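Local structure of cAMP factor (Mobiluncus curtisii, 6JLC) at residues D16-A21 against E50-L55; F41-A46 against A110-A115; V79-T84 against S129-T134; L92-Q97 against I152-L157; H100-F105 against Y135-T140. The protein probably acts as a secreted pore-forming toxin factor that damages host cell membranes and takes part in the haemolytic CAMP reaction. All coordinates share one frame; numbering follows the deposited sequence.

Contact 1: residues D16-A21 against E50-L55; sequences DDINAA and ELTQSL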
# COMPACT_ATOMS: atom_id res chain seq x y z
N ASP A 16 -18.16 -8.19 -3.59
CA ASP A 16 -17.96 -6.88 -2.97
C ASP A 16 -16.71 -6.87 -2.10
O ASP A 16 -15.96 -5.88 -2.10
CB ASP A 16 -19.18 -6.50 -2.12
CG ASP A 16 -20.46 -6.34 -2.93
OD1 ASP A 16 -20.38 -6.24 -4.18
OD2 ASP A 16 -21.55 -6.32 -2.32
N ASP A 17 -16.48 -7.95 -1.34
CA ASP A 17 -15.31 -8.02 -0.47
C ASP A 17 -14.03 -8.04 -1.28
O ASP A 17 -13.03 -7.41 -0.89
CB ASP A 17 -15.36 -9.26 0.43
CG ASP A 17 -16.51 -9.21 1.43
OD1 ASP A 17 -17.07 -8.12 1.64
OD2 ASP A 17 -16.84 -10.28 1.98
N ILE A 18 -14.03 -8.77 -2.39
CA ILE A 18 -12.85 -8.81 -3.25
C ILE A 18 -12.58 -7.43 -3.84
O ILE A 18 -11.45 -6.93 -3.81
CB ILE A 18 -13.04 -9.86 -4.35
CG1 ILE A 18 -13.06 -11.27 -3.73
CG2 ILE A 18 -11.93 -9.74 -5.39
CD1 ILE A 18 -13.68 -12.30 -4.64
N ASN A 19 -13.62 -6.78 -4.36
CA ASN A 19 -13.41 -5.47 -4.98
C ASN A 19 -12.92 -4.44 -3.96
O ASN A 19 -12.05 -3.61 -4.28
CB ASN A 19 -14.70 -5.00 -5.66
CG ASN A 19 -15.00 -5.80 -6.92
OD1 ASN A 19 -14.09 -6.30 -7.58
ND2 ASN A 19 -16.27 -5.91 -7.26
N ALA A 20 -13.43 -4.49 -2.73
CA ALA A 20 -12.93 -3.61 -1.69
C ALA A 20 -11.46 -3.89 -1.38
O ALA A 20 -10.67 -2.95 -1.17
CB ALA A 20 -13.77 -3.74 -0.42
N ALA A 21 -11.06 -5.17 -1.33
CA ALA A 21 -9.66 -5.49 -1.11
C ALA A 21 -8.80 -4.95 -2.25
O ALA A 21 -7.72 -4.39 -2.02
CB ALA A 21 -9.47 -7.00 -0.99
N GLU A 50 -10.73 -12.79 -12.42
CA GLU A 50 -11.25 -14.12 -12.73
C GLU A 50 -12.17 -14.61 -11.63
O GLU A 50 -13.19 -15.25 -11.90
CB GLU A 50 -10.08 -15.09 -12.94
CG GLU A 50 -9.27 -14.77 -14.17
CD GLU A 50 -8.07 -15.68 -14.35
OE1 GLU A 50 -7.79 -16.53 -13.48
OE2 GLU A 50 -7.39 -15.52 -15.39
N LEU A 51 -11.81 -14.34 -10.37
CA LEU A 51 -12.61 -14.81 -9.25
C LEU A 51 -13.98 -14.14 -9.23
O LEU A 51 -15.01 -14.81 -9.06
CB LEU A 51 -11.84 -14.57 -7.95
CG LEU A 51 -12.33 -15.17 -6.64
CD1 LEU A 51 -12.50 -16.66 -6.81
CD2 LEU A 51 -11.32 -14.86 -5.54
N THR A 52 -14.04 -12.82 -9.45
CA THR A 52 -15.34 -12.17 -9.40
C THR A 52 -16.18 -12.54 -10.62
O THR A 52 -17.41 -12.59 -10.52
CB THR A 52 -15.18 -10.65 -9.28
OG1 THR A 52 -14.41 -10.15 -10.37
CG2 THR A 52 -14.47 -10.28 -7.97
N GLN A 53 -15.55 -12.84 -11.76
CA GLN A 53 -16.30 -13.31 -12.91
C GLN A 53 -16.93 -14.67 -12.64
O GLN A 53 -18.08 -14.92 -13.03
CB GLN A 53 -15.39 -13.38 -14.15
CG GLN A 53 -15.22 -12.04 -14.86
CD GLN A 53 -13.99 -11.97 -15.75
OE1 GLN A 53 -13.19 -12.92 -15.83
NE2 GLN A 53 -13.81 -10.84 -16.43
N SER A 54 -16.20 -15.56 -11.97
CA SER A 54 -16.77 -16.84 -11.59
C SER A 54 -17.88 -16.66 -10.57
O SER A 54 -18.90 -17.36 -10.63
CB SER A 54 -15.68 -17.76 -11.04
OG SER A 54 -16.23 -19.03 -10.75
N LEU A 55 -17.69 -15.75 -9.62
CA LEU A 55 -18.74 -15.47 -8.65
C LEU A 55 -19.95 -14.81 -9.31
O LEU A 55 -21.09 -15.07 -8.92
CB LEU A 55 -18.20 -14.58 -7.53
CG LEU A 55 -17.28 -15.28 -6.53
CD1 LEU A 55 -16.41 -14.25 -5.83
CD2 LEU A 55 -18.07 -16.07 -5.53
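Thr-52 OG1 is the best-held polar atom here, within hydrogen-bonding reach of two backbone carbonyls of its own helix, Ala-48 O and Thr-49 O, which share its single proton. It sits in the crowded position between backbone N and carbonyl carbon (chi1 58°), and this rotation turns the methyl CG2 toward the partner helix. The setting is the first antiparallel helix pair of the all-helical CAMP factor fold, helix 8-31 against helix 41-59. The axes of the two short segments run at 161° and come within 10.2 Å. No hydrogen bond crosses between them, so shape and apolar contact join the pair. Ile-18 provides most of it. Its CG2, anti to the backbone N, meets Thr-52 CG2 at 3.7 Å as the two side chains slide past each other in opposite directions. The other branch extends (chi2 161°) and puts CD1 between two leucines spaced one helical turn apart. Leu-51 crosses this branch at about a right angle, CD2 lying 3.6 Å from Ile-18 CD1. Leu-55 instead comes tip to tip. Both leucines also touch helix 68-91, Leu-51 at Thr-75 and Leu-55 at Ile-71, while Ile-18 reaches the same Thr-75. Helix 68-91 thus packs against the apolar seam between the first two helices. At its more open margin stands Asn-19, whose side chain crosses Thr-52 obliquely. Its carboxamide oxygen OD1 approaches only the methyl of the threonine, stopping 4.0 Å from Thr-52 CG2.

Contact 2: residues F41-A46 against A110-A115; sequences FDKLFA and AIMRVA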
# COMPACT_ATOMS: atom_id res chain seq x y z
N PHE A 41 1.61 -7.76 -7.86
CA PHE A 41 0.26 -7.19 -7.79
C PHE A 41 -0.51 -7.38 -9.10
O PHE A 41 -1.73 -7.54 -9.08
CB PHE A 41 0.32 -5.71 -7.40
CG PHE A 41 0.29 -5.45 -5.89
CD1 PHE A 41 0.59 -6.46 -4.98
CD2 PHE A 41 -0.04 -4.19 -5.39
CE1 PHE A 41 0.57 -6.22 -3.60
CE2 PHE A 41 -0.06 -3.95 -4.01
CZ PHE A 41 0.24 -4.96 -3.12
N ASP A 42 0.19 -7.38 -10.24
CA ASP A 42 -0.48 -7.59 -11.53
C ASP A 42 -1.18 -8.94 -11.58
O ASP A 42 -2.35 -9.04 -11.99
CB ASP A 42 0.53 -7.47 -12.67
CG ASP A 42 0.93 -6.03 -12.96
OD1 ASP A 42 0.14 -5.12 -12.63
OD2 ASP A 42 2.03 -5.83 -13.51
N LYS A 43 -0.47 -10.00 -11.19
CA LYS A 43 -1.08 -11.32 -11.12
C LYS A 43 -2.26 -11.35 -10.15
O LYS A 43 -3.30 -11.96 -10.44
CB LYS A 43 -0.01 -12.34 -10.71
CG LYS A 43 -0.55 -13.71 -10.37
CD LYS A 43 0.59 -14.68 -10.17
CE LYS A 43 1.26 -15.00 -11.48
NZ LYS A 43 1.65 -16.43 -11.51
N LEU A 44 -2.11 -10.69 -9.00
CA LEU A 44 -3.18 -10.65 -8.01
C LEU A 44 -4.45 -10.02 -8.58
O LEU A 44 -5.56 -10.54 -8.40
CB LEU A 44 -2.71 -9.87 -6.78
CG LEU A 44 -3.73 -9.71 -5.65
CD1 LEU A 44 -4.33 -11.06 -5.24
CD2 LEU A 44 -3.08 -9.00 -4.45
N PHE A 45 -4.30 -8.87 -9.26
CA PHE A 45 -5.48 -8.17 -9.78
C PHE A 45 -6.15 -8.98 -10.89
O PHE A 45 -7.38 -9.01 -10.99
CB PHE A 45 -5.10 -6.77 -10.28
CG PHE A 45 -4.56 -5.85 -9.20
CD1 PHE A 45 -5.05 -5.91 -7.90
CD2 PHE A 45 -3.57 -4.91 -9.49
CE1 PHE A 45 -4.56 -5.06 -6.90
CE2 PHE A 45 -3.08 -4.06 -8.51
CZ PHE A 45 -3.58 -4.13 -7.21
N ALA A 46 -5.35 -9.62 -11.74
CA ALA A 46 -5.92 -10.47 -12.78
C ALA A 46 -6.68 -11.64 -12.17
O ALA A 46 -7.76 -12.01 -12.65
CB ALA A 46 -4.83 -10.96 -13.73
N ALA A 110 1.56 -15.90 -1.16
CA ALA A 110 0.09 -15.96 -1.13
C ALA A 110 -0.50 -15.62 -2.49
O ALA A 110 -1.47 -16.26 -2.94
CB ALA A 110 -0.46 -15.02 -0.06
N ILE A 111 0.06 -14.61 -3.17
CA ILE A 111 -0.43 -14.26 -4.51
C ILE A 111 -0.17 -15.38 -5.49
O ILE A 111 -1.02 -15.71 -6.34
CB ILE A 111 0.21 -12.94 -5.00
CG1 ILE A 111 -0.28 -11.76 -4.15
CG2 ILE A 111 -0.14 -12.71 -6.48
CD1 ILE A 111 0.54 -10.49 -4.37
N MET A 112 1.04 -15.95 -5.45
CA MET A 112 1.34 -17.06 -6.35
C MET A 112 0.37 -18.22 -6.12
O MET A 112 -0.12 -18.83 -7.08
CB MET A 112 2.79 -17.53 -6.18
CG MET A 112 3.83 -16.45 -6.48
SD MET A 112 3.68 -15.80 -8.16
CE MET A 112 4.10 -17.25 -9.13
N ARG A 113 0.05 -18.51 -4.86
CA ARG A 113 -0.87 -19.61 -4.57
C ARG A 113 -2.29 -19.28 -5.03
O ARG A 113 -2.96 -20.12 -5.64
CB ARG A 113 -0.86 -19.94 -3.08
CG ARG A 113 -1.51 -21.29 -2.72
CD ARG A 113 -0.78 -22.45 -3.39
NE ARG A 113 0.48 -22.74 -2.69
CZ ARG A 113 1.40 -23.61 -3.09
NH1 ARG A 113 1.24 -24.31 -4.21
NH2 ARG A 113 2.51 -23.78 -2.36
N VAL A 114 -2.78 -18.07 -4.74
CA VAL A 114 -4.18 -17.80 -5.08
C VAL A 114 -4.38 -17.79 -6.60
O VAL A 114 -5.50 -18.05 -7.07
CB VAL A 114 -4.64 -16.48 -4.42
CG1 VAL A 114 -4.19 -15.28 -5.21
CG2 VAL A 114 -6.17 -16.49 -4.22
N ALA A 115 -3.33 -17.54 -7.38
CA ALA A 115 -3.41 -17.58 -8.83
C ALA A 115 -3.15 -18.97 -9.40
O ALA A 115 -3.32 -19.17 -10.61
CB ALA A 115 -2.42 -16.60 -9.44
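Ile-111 is the bump of this contact, and the hollow it fills is built by Phe-41, Lys-43 and Leu-44. Its CG2 branch, anti to the backbone N, nestles against the start of the Leu-44 side chain, 3.8 Å from Leu-44 CB. The longer branch runs on past Leu-44 CD2 until CD1 reaches the edge of the Phe-41 ring, 4.1 Å from Phe-41 CD1 and near the ring plane. Leu-44 crosses Ile-111 at about a right angle, Leu-44 CD2 lying 3.9 Å from Ile-111 CG1. These side chains join helix 41-59 to helix 97-114 inside the CAMP factor helical bundle. The segment axes diverge by 36° and approach to 9.2 Å, and Ile-81 of helix 68-91 touches both Leu-44 and Ile-111. Further along, Ala-115 presents a low surface on which the aliphatic part of Lys-43 rests, Lys-43 CG lying 3.6 Å from Ala-115 CB. The lysine chain then bends at chi3 (-71°) and again at chi4, beside Met-112. Met-112 starts away from the other helix but folds back through bends at chi2 and chi3, crossing the lysine roughly perpendicularly. Its methyl CE ends 3.5 Å from Lys-43 NZ.

Contact 3: residues V79-T84 against S129-T134; sequences VEIGLT and SDLRAT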
# COMPACT_ATOMS: atom_id res chain seq x y z
N VAL A 79 -8.89 -11.29 0.39
CA VAL A 79 -9.24 -10.33 1.44
C VAL A 79 -8.10 -10.22 2.44
O VAL A 79 -7.74 -9.12 2.88
CB VAL A 79 -10.56 -10.74 2.11
CG1 VAL A 79 -10.78 -9.97 3.41
CG2 VAL A 79 -11.72 -10.53 1.12
N GLU A 80 -7.51 -11.36 2.80
CA GLU A 80 -6.42 -11.37 3.78
C GLU A 80 -5.19 -10.65 3.25
O GLU A 80 -4.49 -9.98 4.01
CB GLU A 80 -6.06 -12.81 4.14
CG GLU A 80 -5.24 -12.90 5.43
CD GLU A 80 -6.09 -12.55 6.65
OE1 GLU A 80 -7.31 -12.80 6.59
OE2 GLU A 80 -5.54 -12.05 7.65
N ILE A 81 -4.89 -10.83 1.96
CA ILE A 81 -3.77 -10.10 1.38
C ILE A 81 -4.01 -8.61 1.49
O ILE A 81 -3.12 -7.84 1.89
CB ILE A 81 -3.56 -10.53 -0.09
CG1 ILE A 81 -3.08 -11.99 -0.17
CG2 ILE A 81 -2.55 -9.61 -0.76
CD1 ILE A 81 -3.19 -12.55 -1.56
N GLY A 82 -5.22 -8.16 1.16
CA GLY A 82 -5.55 -6.75 1.34
C GLY A 82 -5.37 -6.28 2.77
O GLY A 82 -4.74 -5.25 3.03
N LEU A 83 -5.92 -7.04 3.73
CA LEU A 83 -5.79 -6.64 5.13
C LEU A 83 -4.34 -6.57 5.56
O LEU A 83 -3.95 -5.67 6.32
CB LEU A 83 -6.54 -7.62 6.04
CG LEU A 83 -8.04 -7.75 5.90
CD1 LEU A 83 -8.55 -8.93 6.73
CD2 LEU A 83 -8.71 -6.43 6.31
N THR A 84 -3.52 -7.53 5.11
CA THR A 84 -2.14 -7.61 5.57
C THR A 84 -1.33 -6.42 5.06
O THR A 84 -0.55 -5.81 5.81
CB THR A 84 -1.52 -8.94 5.10
OG1 THR A 84 -2.30 -10.04 5.60
CG2 THR A 84 -0.10 -9.07 5.63
N SER A 129 -3.14 -18.38 7.07
CA SER A 129 -2.46 -18.53 8.35
C SER A 129 -1.04 -17.96 8.29
O SER A 129 -0.55 -17.37 9.26
CB SER A 129 -2.42 -20.00 8.76
OG SER A 129 -3.74 -20.46 9.02
N ASP A 130 -0.36 -18.14 7.15
CA ASP A 130 1.02 -17.67 7.05
C ASP A 130 1.09 -16.15 7.00
O ASP A 130 2.02 -15.56 7.56
CB ASP A 130 1.68 -18.27 5.82
CG ASP A 130 3.12 -17.81 5.66
OD1 ASP A 130 3.97 -18.21 6.48
OD2 ASP A 130 3.40 -17.05 4.71
N LEU A 131 0.16 -15.51 6.30
CA LEU A 131 0.12 -14.05 6.33
C LEU A 131 -0.06 -13.54 7.76
O LEU A 131 0.63 -12.60 8.18
CB LEU A 131 -1.01 -13.54 5.44
CG LEU A 131 -0.83 -13.68 3.94
CD1 LEU A 131 -2.19 -13.51 3.22
CD2 LEU A 131 0.19 -12.66 3.42
N ARG A 132 -0.97 -14.15 8.53
CA ARG A 132 -1.21 -13.67 9.89
C ARG A 132 -0.01 -13.93 10.78
O ARG A 132 0.39 -13.06 11.57
CB ARG A 132 -2.46 -14.34 10.47
CG ARG A 132 -3.74 -13.89 9.77
CD ARG A 132 -4.91 -14.78 10.11
NE ARG A 132 -6.12 -14.33 9.42
CZ ARG A 132 -7.29 -14.94 9.50
NH1 ARG A 132 -7.42 -16.04 10.23
NH2 ARG A 132 -8.33 -14.46 8.83
N ALA A 133 0.56 -15.13 10.69
CA ALA A 133 1.72 -15.46 11.51
C ALA A 133 2.89 -14.56 11.17
O ALA A 133 3.64 -14.13 12.07
CB ALA A 133 2.10 -16.93 11.31
N THR A 134 3.07 -14.25 9.89
CA THR A 134 4.20 -13.42 9.48
C THR A 134 4.01 -11.99 9.96
O THR A 134 4.95 -11.38 10.48
CB THR A 134 4.38 -13.47 7.96
OG1 THR A 134 4.62 -14.83 7.57
CG2 THR A 134 5.58 -12.63 7.54
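Arg-132 grips Glu-80 side-on, with NE and NH2 each taking one carboxylate oxygen. The straighter bond runs from Arg-132 NE to Glu-80 OE2, 2.9 Å at 167°, with the oxygen in the guanidinium plane. Arg-132 NH2 meets Glu-80 OE1 at 3.0 Å in a more bent bond. Both nitrogens come from above the carboxylate plane, for the two flat groups stand 75° apart rather than coplanar as in a textbook two-pronged salt bridge. The arginine is extended from CG to NE, whereas the glutamate bends at chi2 (70°), which brings the carboxylate to the guanidinium. On the inner side of the salt bridge, Leu-131 CD1 reaches both Glu-80 CG and Ile-81 CG1, each 3.8 Å away. Thr-84 touches the root of the same leucine, its OG1 lying 3.7 Å from Leu-131 CB. Thr-84 OG1 also turns back onto its own helix and donates at 2.7 Å to Glu-80 O, which accepts from Thr-84 N as well. The helices run nearly parallel, as members of the CAMP factor bundle that are not sequence neighbours. Helix 97-114 lies against both helix 68-91 and helix 121-139: its Leu-103 touches Thr-84 and Thr-134, and its Ser-106 touches Leu-131.

Contact 4: residues L92-Q97 against I152-L157; sequences LRYKIQ and IYVKDL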
# COMPACT_ATOMS: atom_id res chain seq x y z
N LEU A 92 3.91 -0.57 10.04
CA LEU A 92 5.29 -1.07 10.04
C LEU A 92 6.26 -0.12 9.32
O LEU A 92 7.36 -0.54 8.96
CB LEU A 92 5.36 -2.47 9.42
CG LEU A 92 4.43 -3.51 10.05
CD1 LEU A 92 4.57 -4.85 9.32
CD2 LEU A 92 4.74 -3.67 11.52
N ARG A 93 5.88 1.15 9.15
CA ARG A 93 6.64 2.04 8.27
C ARG A 93 8.08 2.20 8.72
O ARG A 93 8.98 2.33 7.87
CB ARG A 93 5.97 3.41 8.19
CG ARG A 93 6.61 4.28 7.10
CD ARG A 93 5.98 5.65 6.99
NE ARG A 93 4.61 5.60 6.48
CZ ARG A 93 4.28 5.44 5.20
NH1 ARG A 93 5.21 5.29 4.26
NH2 ARG A 93 3.00 5.42 4.86
N TYR A 94 8.34 2.19 10.03
CA TYR A 94 9.68 2.40 10.55
C TYR A 94 10.35 1.11 11.00
O TYR A 94 11.35 1.16 11.73
CB TYR A 94 9.65 3.41 11.71
CG TYR A 94 9.54 4.83 11.23
CD1 TYR A 94 8.30 5.38 10.92
CD2 TYR A 94 10.68 5.61 11.03
CE1 TYR A 94 8.19 6.70 10.46
CE2 TYR A 94 10.58 6.93 10.56
CZ TYR A 94 9.33 7.46 10.29
OH TYR A 94 9.22 8.76 9.83
N LYS A 95 9.83 -0.05 10.59
CA LYS A 95 10.50 -1.29 10.96
C LYS A 95 11.74 -1.50 10.10
O LYS A 95 11.86 -0.97 9.00
CB LYS A 95 9.54 -2.49 10.80
CG LYS A 95 8.41 -2.51 11.83
CD LYS A 95 8.96 -2.77 13.22
CE LYS A 95 7.87 -2.64 14.27
NZ LYS A 95 8.46 -2.79 15.64
N ILE A 96 12.66 -2.31 10.62
CA ILE A 96 13.85 -2.65 9.85
C ILE A 96 13.44 -3.35 8.55
O ILE A 96 12.34 -3.90 8.41
CB ILE A 96 14.81 -3.53 10.67
CG1 ILE A 96 14.07 -4.75 11.24
CG2 ILE A 96 15.46 -2.70 11.77
CD1 ILE A 96 15.00 -5.77 11.89
N GLN A 97 14.36 -3.32 7.57
CA GLN A 97 14.04 -3.85 6.25
C GLN A 97 13.70 -5.34 6.30
O GLN A 97 12.87 -5.81 5.52
CB GLN A 97 15.21 -3.57 5.30
CG GLN A 97 15.06 -4.13 3.89
CD GLN A 97 13.89 -3.53 3.12
OE1 GLN A 97 13.36 -2.47 3.48
NE2 GLN A 97 13.48 -4.19 2.04
N ILE A 152 12.48 2.10 1.59
CA ILE A 152 11.55 2.72 0.65
C ILE A 152 10.27 3.14 1.36
O ILE A 152 9.58 4.06 0.91
CB ILE A 152 11.25 1.76 -0.51
CG1 ILE A 152 10.44 0.60 0.02
CG2 ILE A 152 12.53 1.28 -1.17
CD1 ILE A 152 9.35 0.28 -0.85
N TYR A 153 9.93 2.49 2.48
CA TYR A 153 8.72 2.87 3.22
C TYR A 153 8.88 4.25 3.86
O TYR A 153 7.94 5.05 3.85
CB TYR A 153 8.38 1.79 4.25
CG TYR A 153 8.42 0.45 3.56
CD1 TYR A 153 7.32 0.01 2.84
CD2 TYR A 153 9.58 -0.31 3.54
CE1 TYR A 153 7.36 -1.20 2.15
CE2 TYR A 153 9.63 -1.51 2.85
CZ TYR A 153 8.52 -1.95 2.16
OH TYR A 153 8.56 -3.15 1.49
N VAL A 154 10.06 4.54 4.40
CA VAL A 154 10.33 5.87 4.94
C VAL A 154 10.41 6.89 3.81
O VAL A 154 9.88 8.00 3.92
CB VAL A 154 11.63 5.85 5.79
CG1 VAL A 154 12.05 7.28 6.18
CG2 VAL A 154 11.43 5.01 7.04
N LYS A 155 11.10 6.54 2.72
CA LYS A 155 11.15 7.40 1.54
C LYS A 155 9.76 7.70 1.00
O LYS A 155 9.52 8.80 0.49
CB LYS A 155 12.01 6.75 0.45
CG LYS A 155 13.51 6.94 0.62
CD LYS A 155 13.90 8.41 0.45
CE LYS A 155 15.41 8.63 0.57
NZ LYS A 155 16.11 8.14 -0.65
N ASP A 156 8.84 6.73 1.08
CA ASP A 156 7.48 6.99 0.62
C ASP A 156 6.77 8.00 1.51
O ASP A 156 5.95 8.78 1.01
CB ASP A 156 6.69 5.68 0.53
CG ASP A 156 7.20 4.76 -0.60
OD1 ASP A 156 7.79 5.28 -1.57
OD2 ASP A 156 7.01 3.52 -0.52
N LEU A 157 7.05 8.02 2.81
CA LEU A 157 6.49 9.05 3.68
C LEU A 157 7.00 10.44 3.29
O LEU A 157 6.24 11.42 3.29
CB LEU A 157 6.83 8.75 5.14
CG LEU A 157 6.16 9.63 6.20
CD1 LEU A 157 4.65 9.46 6.18
CD2 LEU A 157 6.71 9.33 7.60
O HOH W 1 13.35 -0.75 1.66
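With CG anti to the backbone N (chi1 -170°), Arg-93 runs straight to CD and then bends at chi3 (-69°), turning its guanidinium onto the first turns of helix 152-173. There Arg-93 NH1 donates to Tyr-153 O at 2.8 Å: the oxygen lies in the guanidinium plane and NH1 sits on a lone pair in the carbonyl plane, but the bond is bent (144°). Tyr-153 O also takes Leu-157 N, at 3.3 Å. Leu-157 backs the arginine, its CD1 over one guanidinium face and its CB 3.7 Å from Arg-93 CD. Tyr-94, next in the type I turn 92-95, lays its ring face on Val-154 CG2, and its hydroxyl is bonded to Asp-207. Gln-97 OE1 lies in the ring plane at the edge of Tyr-153, 3.9 Å from Tyr-153 CE2. A water donates to Gln-97 OE1 and accepts from Ile-152 N, while Gln-97 NE2 and Tyr-153 OH converge on Asp-36 OD2. The loop thereby fastens the five-helix part to the first helix of the three-helix part. The arginine charge meets a neutral carbonyl here; Asp-156 OD2, 5.4 Å from Arg-93 NH1, and a weak long ion pair to Glu-32 probably help to balance it.

Contact 5: residues H100-F105 against Y135-T140; sequences HVELGF and YERVST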
# COMPACT_ATOMS: atom_id res chain seq x y z
N HIS A 100 10.09 -6.14 6.33
CA HIS A 100 9.39 -5.96 5.07
C HIS A 100 9.75 -7.04 4.06
O HIS A 100 8.91 -7.43 3.23
CB HIS A 100 9.70 -4.59 4.50
CG HIS A 100 9.14 -3.48 5.31
ND1 HIS A 100 9.89 -2.78 6.24
CD2 HIS A 100 7.89 -2.97 5.37
CE1 HIS A 100 9.12 -1.87 6.82
NE2 HIS A 100 7.91 -1.96 6.31
N VAL A 101 10.99 -7.51 4.06
CA VAL A 101 11.36 -8.61 3.18
C VAL A 101 10.53 -9.85 3.52
O VAL A 101 9.98 -10.52 2.63
CB VAL A 101 12.87 -8.90 3.28
CG1 VAL A 101 13.21 -10.20 2.55
CG2 VAL A 101 13.65 -7.73 2.69
N GLU A 102 10.42 -10.15 4.81
CA GLU A 102 9.69 -11.34 5.24
C GLU A 102 8.19 -11.21 4.97
O GLU A 102 7.57 -12.14 4.44
CB GLU A 102 9.96 -11.62 6.72
CG GLU A 102 11.43 -11.95 6.99
CD GLU A 102 11.71 -12.40 8.41
OE1 GLU A 102 10.76 -12.58 9.20
OE2 GLU A 102 12.91 -12.58 8.72
N LEU A 103 7.59 -10.06 5.30
CA LEU A 103 6.17 -9.89 5.01
C LEU A 103 5.92 -9.84 3.51
O LEU A 103 4.94 -10.40 3.01
CB LEU A 103 5.62 -8.64 5.71
CG LEU A 103 4.09 -8.52 5.84
CD1 LEU A 103 3.46 -9.73 6.48
CD2 LEU A 103 3.77 -7.31 6.65
N GLY A 104 6.83 -9.21 2.76
CA GLY A 104 6.66 -9.18 1.31
C GLY A 104 6.73 -10.57 0.70
O GLY A 104 5.97 -10.90 -0.23
N PHE A 105 7.62 -11.41 1.21
CA PHE A 105 7.72 -12.78 0.73
C PHE A 105 6.44 -13.55 1.01
O PHE A 105 5.93 -14.27 0.15
CB PHE A 105 8.91 -13.46 1.39
CG PHE A 105 9.26 -14.80 0.80
CD1 PHE A 105 9.49 -14.93 -0.56
CD2 PHE A 105 9.34 -15.91 1.61
CE1 PHE A 105 9.82 -16.17 -1.11
CE2 PHE A 105 9.68 -17.16 1.07
CZ PHE A 105 9.92 -17.27 -0.29
N TYR A 135 2.80 -11.45 9.82
CA TYR A 135 2.55 -10.10 10.32
C TYR A 135 2.82 -10.02 11.81
O TYR A 135 3.48 -9.09 12.29
CB TYR A 135 1.13 -9.67 10.02
CG TYR A 135 0.91 -8.25 10.51
CD1 TYR A 135 1.23 -7.17 9.69
CD2 TYR A 135 0.45 -7.99 11.80
CE1 TYR A 135 1.06 -5.87 10.14
CE2 TYR A 135 0.29 -6.69 12.25
CZ TYR A 135 0.60 -5.64 11.42
OH TYR A 135 0.44 -4.35 11.85
N GLU A 136 2.27 -10.97 12.58
CA GLU A 136 2.46 -10.94 14.02
C GLU A 136 3.94 -11.04 14.38
O GLU A 136 4.41 -10.32 15.27
CB GLU A 136 1.67 -12.06 14.69
CG GLU A 136 1.71 -11.99 16.21
CD GLU A 136 1.18 -13.24 16.88
OE1 GLU A 136 -0.04 -13.29 17.15
OE2 GLU A 136 1.98 -14.16 17.13
N ARG A 137 4.70 -11.89 13.68
CA ARG A 137 6.12 -12.03 13.98
C ARG A 137 6.89 -10.73 13.71
O ARG A 137 7.60 -10.22 14.58
CB ARG A 137 6.73 -13.17 13.18
CG ARG A 137 8.22 -13.38 13.48
CD ARG A 137 8.88 -14.27 12.45
NE ARG A 137 7.91 -15.10 11.75
CZ ARG A 137 7.79 -15.15 10.43
NH1 ARG A 137 8.60 -14.42 9.66
NH2 ARG A 137 6.87 -15.94 9.89
N VAL A 138 6.77 -10.19 12.50
CA VAL A 138 7.62 -9.06 12.14
C VAL A 138 7.17 -7.78 12.85
O VAL A 138 7.94 -6.81 12.89
CB VAL A 138 7.67 -8.84 10.62
CG1 VAL A 138 8.04 -10.16 9.92
CG2 VAL A 138 6.35 -8.29 10.11
N SER A 139 5.95 -7.77 13.40
CA SER A 139 5.48 -6.61 14.16
C SER A 139 6.33 -6.37 15.39
O SER A 139 6.41 -5.23 15.88
CB SER A 139 4.03 -6.79 14.58
OG SER A 139 3.17 -6.55 13.48
N THR A 140 6.95 -7.41 15.92
CA THR A 140 7.81 -7.33 17.08
C THR A 140 9.27 -7.07 16.71
O THR A 140 10.11 -7.00 17.61
CB THR A 140 7.73 -8.63 17.90
OG1 THR A 140 8.58 -9.62 17.30
CG2 THR A 140 6.31 -9.16 17.94
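Helices 97-114 and 121-139 form an antiparallel helical hairpin, and this contact joins the beginning of the first to the end of the second. The segment axes approach to 9.6 Å and run at 175°. Leu-103 packs on Tyr-135 with both side chains pointing the same way. Leu-103 CD2 lies at the ring edge, 4.0 Å from Tyr-135 CD1, and Leu-103 CD1 nears the backbone, 3.8 Å from Tyr-135 N. The ring is held further by a cation-pi contact with Lys-87 and by its hydroxyl's bond to Asn-91. At the solvent margin, Arg-137 NH1 donates to Glu-102 OE1 at 2.9 Å. The hydrogen bond within this salt bridge is bent (131°): the oxygen lies in the guanidinium plane, but the donor comes from above the carboxylate plane. Arg-137 reaches it through a nearly eclipsed chi3 (-22°). Tyr-141 OH also bonds OE1, and Lys-98 pairs with OE2, so three partners grip the carboxylate. Val-138 CG1 lies 3.7 Å from Glu-102 OE1. Near the helix end, Ser-139 OG folds back to Tyr-135 O. Two consecutive helices, nearly exactly antiparallel and joined by a short loop, make an alpha-alpha hairpin.

In the fold
This chain is the C-terminal part of a longer protein. Contacts 1, 2, 3 and 5 lie in the bundle of its first five helices; contact 4 ties that bundle to helix 152-173, first of the last three. Contact 1 closes before contacts 3, 4 and 5 open, contact 5 is nested inside contact 4, and the other pairs cross along the chain. Helix 41-59 serves contacts 1 and 2, helix 97-114 contacts 2 and 5, helix 121-139 contacts 3 and 5. Contacts 1 and 4 have centres about 30 Å apart. Contact 3 touches contacts 1 and 2, and contact 5 through Thr-84, Thr-134 and Leu-103; contact 5 touches contact 4, so packing continues to the junction.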